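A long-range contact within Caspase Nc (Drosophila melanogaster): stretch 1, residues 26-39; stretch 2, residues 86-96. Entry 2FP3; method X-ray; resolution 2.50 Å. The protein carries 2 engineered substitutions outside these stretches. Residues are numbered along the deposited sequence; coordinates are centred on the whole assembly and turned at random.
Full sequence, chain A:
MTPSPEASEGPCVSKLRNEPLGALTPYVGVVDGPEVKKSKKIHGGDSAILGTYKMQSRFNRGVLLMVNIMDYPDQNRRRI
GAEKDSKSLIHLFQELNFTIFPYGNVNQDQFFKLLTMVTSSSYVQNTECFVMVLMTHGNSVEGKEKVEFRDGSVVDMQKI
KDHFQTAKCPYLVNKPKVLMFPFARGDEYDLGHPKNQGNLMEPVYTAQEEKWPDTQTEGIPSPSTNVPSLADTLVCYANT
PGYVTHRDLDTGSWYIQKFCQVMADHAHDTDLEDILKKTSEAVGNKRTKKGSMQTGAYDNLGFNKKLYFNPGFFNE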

# COMPACT_ATOMS: atom_id res chain seq x y z
N PRO A 26 -15.68 -8.79 -0.99
CA PRO A 26 -14.60 -8.65 -1.96
C PRO A 26 -15.12 -7.82 -3.14
O PRO A 26 -16.23 -8.03 -3.60
CD PRO A 26 -15.83 -10.20 -0.58
N TYR A 27 -14.33 -6.86 -3.60
CA TYR A 27 -14.74 -6.03 -4.71
C TYR A 27 -14.91 -6.87 -5.97
O TYR A 27 -14.07 -7.71 -6.28
CB TYR A 27 -13.68 -4.96 -4.98
CG TYR A 27 -14.07 -3.99 -6.06
CD1 TYR A 27 -14.81 -2.85 -5.76
CD2 TYR A 27 -13.72 -4.22 -7.40
CE1 TYR A 27 -15.19 -1.96 -6.76
CE2 TYR A 27 -14.10 -3.34 -8.41
CZ TYR A 27 -14.84 -2.20 -8.08
OH TYR A 27 -15.21 -1.31 -9.05
N VAL A 28 -16.00 -6.64 -6.69
CA VAL A 28 -16.25 -7.36 -7.94
C VAL A 28 -16.71 -6.36 -8.99
O VAL A 28 -17.47 -5.44 -8.69
CB VAL A 28 -17.33 -8.47 -7.79
CG1 VAL A 28 -16.91 -9.46 -6.71
CG2 VAL A 28 -18.66 -7.85 -7.43
N GLY A 29 -16.24 -6.52 -10.22
CA GLY A 29 -16.63 -5.60 -11.27
C GLY A 29 -15.51 -5.24 -12.22
O GLY A 29 -14.33 -5.30 -11.88
N VAL A 30 -15.89 -4.87 -13.44
CA VAL A 30 -14.94 -4.49 -14.47
C VAL A 30 -14.46 -3.06 -14.24
O VAL A 30 -15.26 -2.17 -13.98
CB VAL A 30 -15.57 -4.56 -15.87
CG1 VAL A 30 -14.53 -4.25 -16.93
CG2 VAL A 30 -16.19 -5.93 -16.10
N VAL A 31 -13.16 -2.86 -14.33
CA VAL A 31 -12.57 -1.55 -14.15
C VAL A 31 -11.53 -1.37 -15.24
O VAL A 31 -10.58 -2.15 -15.34
CB VAL A 31 -11.87 -1.42 -12.78
CG1 VAL A 31 -11.25 -0.04 -12.64
CG2 VAL A 31 -12.86 -1.66 -11.67
N ASP A 32 -11.72 -0.36 -16.08
CA ASP A 32 -10.78 -0.11 -17.16
C ASP A 32 -9.59 0.67 -16.60
O ASP A 32 -9.73 1.43 -15.65
OD1 ASP A 32 -11.13 2.93 -17.59
OD2 ASP A 32 -13.20 2.19 -17.73
N GLY A 33 -8.43 0.45 -17.19
CA GLY A 33 -7.23 1.13 -16.74
C GLY A 33 -6.09 0.73 -17.64
O GLY A 33 -6.26 -0.13 -18.50
N PRO A 34 -4.89 1.31 -17.45
CA PRO A 34 -3.72 1.00 -18.26
C PRO A 34 -3.52 -0.50 -18.40
O PRO A 34 -4.07 -1.28 -17.62
CB PRO A 34 -2.58 1.66 -17.48
CG PRO A 34 -3.25 2.83 -16.84
CD PRO A 34 -4.53 2.21 -16.34
N GLU A 35 -2.73 -0.89 -19.38
CA GLU A 35 -2.45 -2.30 -19.60
C GLU A 35 -1.36 -2.74 -18.63
O GLU A 35 -0.32 -2.09 -18.53
CB GLU A 35 -1.98 -2.53 -21.03
CG GLU A 35 -1.42 -3.91 -21.28
CD GLU A 35 -0.59 -3.97 -22.54
OE1 GLU A 35 -1.14 -3.72 -23.64
OE2 GLU A 35 0.62 -4.26 -22.44
N VAL A 36 -1.60 -3.84 -17.92
CA VAL A 36 -0.62 -4.37 -16.98
C VAL A 36 0.03 -5.58 -17.62
O VAL A 36 -0.60 -6.63 -17.75
CB VAL A 36 -1.29 -4.82 -15.67
CG1 VAL A 36 -0.28 -5.52 -14.78
CG2 VAL A 36 -1.88 -3.62 -14.95
N LYS A 37 1.29 -5.45 -18.03
CA LYS A 37 1.98 -6.57 -18.66
C LYS A 37 1.94 -7.75 -17.70
O LYS A 37 1.95 -7.56 -16.49
CD LYS A 37 5.52 -6.83 -20.29
CE LYS A 37 5.54 -5.61 -21.21
NZ LYS A 37 5.02 -4.38 -20.56
N LYS A 38 1.89 -8.96 -18.24
CA LYS A 38 1.83 -10.17 -17.43
C LYS A 38 3.13 -10.94 -17.45
O LYS A 38 3.90 -10.87 -18.40
CB LYS A 38 0.72 -11.11 -17.94
CG LYS A 38 -0.67 -10.48 -18.08
CD LYS A 38 -1.66 -11.55 -18.56
CE LYS A 38 -2.93 -10.95 -19.17
NZ LYS A 38 -3.74 -10.16 -18.20
N SER A 39 3.39 -11.70 -16.39
CA SER A 39 4.59 -12.51 -16.32
C SER A 39 4.40 -13.72 -17.22
O SER A 39 3.28 -14.09 -17.57
CB SER A 39 4.82 -12.98 -14.88
OG SER A 39 5.02 -11.89 -14.02
N SER A 86 -8.42 5.54 -6.04
CA SER A 86 -9.11 4.30 -5.75
C SER A 86 -9.26 3.46 -7.01
O SER A 86 -9.07 2.25 -6.98
CB SER A 86 -10.49 4.60 -5.18
OG SER A 86 -10.38 5.40 -4.02
N LYS A 87 -9.59 4.12 -8.12
CA LYS A 87 -9.78 3.44 -9.40
C LYS A 87 -8.47 2.83 -9.87
O LYS A 87 -8.42 1.66 -10.28
CB LYS A 87 -10.29 4.41 -10.46
CG LYS A 87 -11.55 5.18 -10.08
CD LYS A 87 -11.91 6.23 -11.14
CE LYS A 87 -13.01 7.18 -10.68
NZ LYS A 87 -14.32 6.49 -10.46
N SER A 88 -7.40 3.62 -9.83
CA SER A 88 -6.09 3.14 -10.25
C SER A 88 -5.65 1.93 -9.42
O SER A 88 -5.24 0.90 -9.97
CB SER A 88 -5.05 4.26 -10.11
OG SER A 88 -5.35 5.35 -10.96
N LEU A 89 -5.73 2.05 -8.10
CA LEU A 89 -5.31 0.95 -7.24
C LEU A 89 -6.16 -0.29 -7.49
O LEU A 89 -5.62 -1.39 -7.66
CB LEU A 89 -5.39 1.36 -5.77
CG LEU A 89 -4.30 2.36 -5.34
CD1 LEU A 89 -4.65 2.95 -3.99
CD2 LEU A 89 -2.95 1.66 -5.30
N ILE A 90 -7.48 -0.13 -7.52
CA ILE A 90 -8.35 -1.27 -7.75
C ILE A 90 -8.01 -1.92 -9.08
O ILE A 90 -7.77 -3.13 -9.15
CB ILE A 90 -9.84 -0.86 -7.72
CG1 ILE A 90 -10.25 -0.56 -6.27
CG2 ILE A 90 -10.73 -2.00 -8.25
CD1 ILE A 90 -11.56 0.20 -6.13
N HIS A 91 -7.97 -1.13 -10.14
CA HIS A 91 -7.63 -1.68 -11.45
C HIS A 91 -6.32 -2.48 -11.40
O HIS A 91 -6.27 -3.64 -11.81
CB HIS A 91 -7.49 -0.56 -12.48
CG HIS A 91 -6.83 -1.00 -13.74
ND1 HIS A 91 -7.42 -1.90 -14.61
CD2 HIS A 91 -5.61 -0.72 -14.25
CE1 HIS A 91 -6.58 -2.16 -15.60
NE2 HIS A 91 -5.48 -1.46 -15.40
N LEU A 92 -5.27 -1.85 -10.90
CA LEU A 92 -3.96 -2.49 -10.81
C LEU A 92 -3.96 -3.81 -10.04
O LEU A 92 -3.34 -4.79 -10.48
CB LEU A 92 -2.95 -1.55 -10.14
CG LEU A 92 -1.62 -2.20 -9.73
CD1 LEU A 92 -0.88 -2.64 -10.97
CD2 LEU A 92 -0.79 -1.20 -8.92
N PHE A 93 -4.64 -3.84 -8.89
CA PHE A 93 -4.65 -5.06 -8.11
C PHE A 93 -5.58 -6.14 -8.64
O PHE A 93 -5.41 -7.32 -8.31
CB PHE A 93 -4.88 -4.75 -6.62
CG PHE A 93 -3.66 -4.15 -5.96
CD1 PHE A 93 -3.48 -2.78 -5.91
CD2 PHE A 93 -2.63 -4.98 -5.52
CE1 PHE A 93 -2.28 -2.22 -5.45
CE2 PHE A 93 -1.42 -4.43 -5.06
CZ PHE A 93 -1.26 -3.05 -5.02
N GLN A 94 -6.55 -5.75 -9.47
CA GLN A 94 -7.42 -6.76 -10.08
C GLN A 94 -6.57 -7.53 -11.08
O GLN A 94 -6.70 -8.74 -11.22
CB GLN A 94 -8.59 -6.12 -10.81
CG GLN A 94 -9.70 -5.66 -9.89
CD GLN A 94 -10.95 -5.28 -10.66
OE1 GLN A 94 -10.89 -4.51 -11.63
NE2 GLN A 94 -12.09 -5.81 -10.22
N GLU A 95 -5.68 -6.81 -11.76
CA GLU A 95 -4.79 -7.42 -12.74
C GLU A 95 -3.70 -8.23 -12.04
O GLU A 95 -3.07 -9.10 -12.65
CB GLU A 95 -4.18 -6.34 -13.62
CG GLU A 95 -5.21 -5.44 -14.28
CD GLU A 95 -6.08 -6.18 -15.29
OE1 GLU A 95 -7.23 -5.74 -15.52
OE2 GLU A 95 -5.62 -7.18 -15.87
N LEU A 96 -3.46 -7.94 -10.76
CA LEU A 96 -2.47 -8.72 -10.02
C LEU A 96 -3.20 -9.89 -9.38
O LEU A 96 -2.63 -10.70 -8.66
CB LEU A 96 -1.77 -7.87 -8.95
CG LEU A 96 -0.96 -6.67 -9.44
CD1 LEU A 96 -0.20 -6.07 -8.27
CD2 LEU A 96 0.01 -7.10 -10.52

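Residues 26-39 run as an extended segment without regular secondary structure along the helix of residues 86-95. From Ile90 to Glu95 the main-chain amides of the helix are satisfied within it, as in His91 N to Lys87 O (2.8 Å) and Gln94 N to Ile90 O (2.9 Å), and each of the three hydrogen bonds across the contact pairs a side-chain donor of the helix with a carbonyl of the loop. Gln94 NE2 donates to Gly29 O at 2.8 Å and a nearly linear 167°, while the other end of that amide, OE1, receives no hydrogen bond from the loop and lies 3.4 Å from Val31 CB. His91 uses both ring nitrogens: ND1 donates to Val31 O at 3.3 Å, a long bond, and NE2 to Pro34 O at 2.6 Å. For both nitrogens to donate at once, each must carry a proton, which corresponds to the cationic form of the ring. The chain between these two acceptors passes over one face of the imidazole, with Gly33 CA 3.4 Å from the ring centroid; a CB on Gly33 would fall 2.3 Å from His91 CD2, a clash.

Apolar contacts flank this polar centre. Ile90 CG2 packs over a face of Tyr27, 3.6 Å from CE2, and Val36 CG2 approaches Glu95 CB at 3.8 Å. Lys38 NZ and Glu95 OE2, 4.2 Å apart, are too distant for a salt bridge.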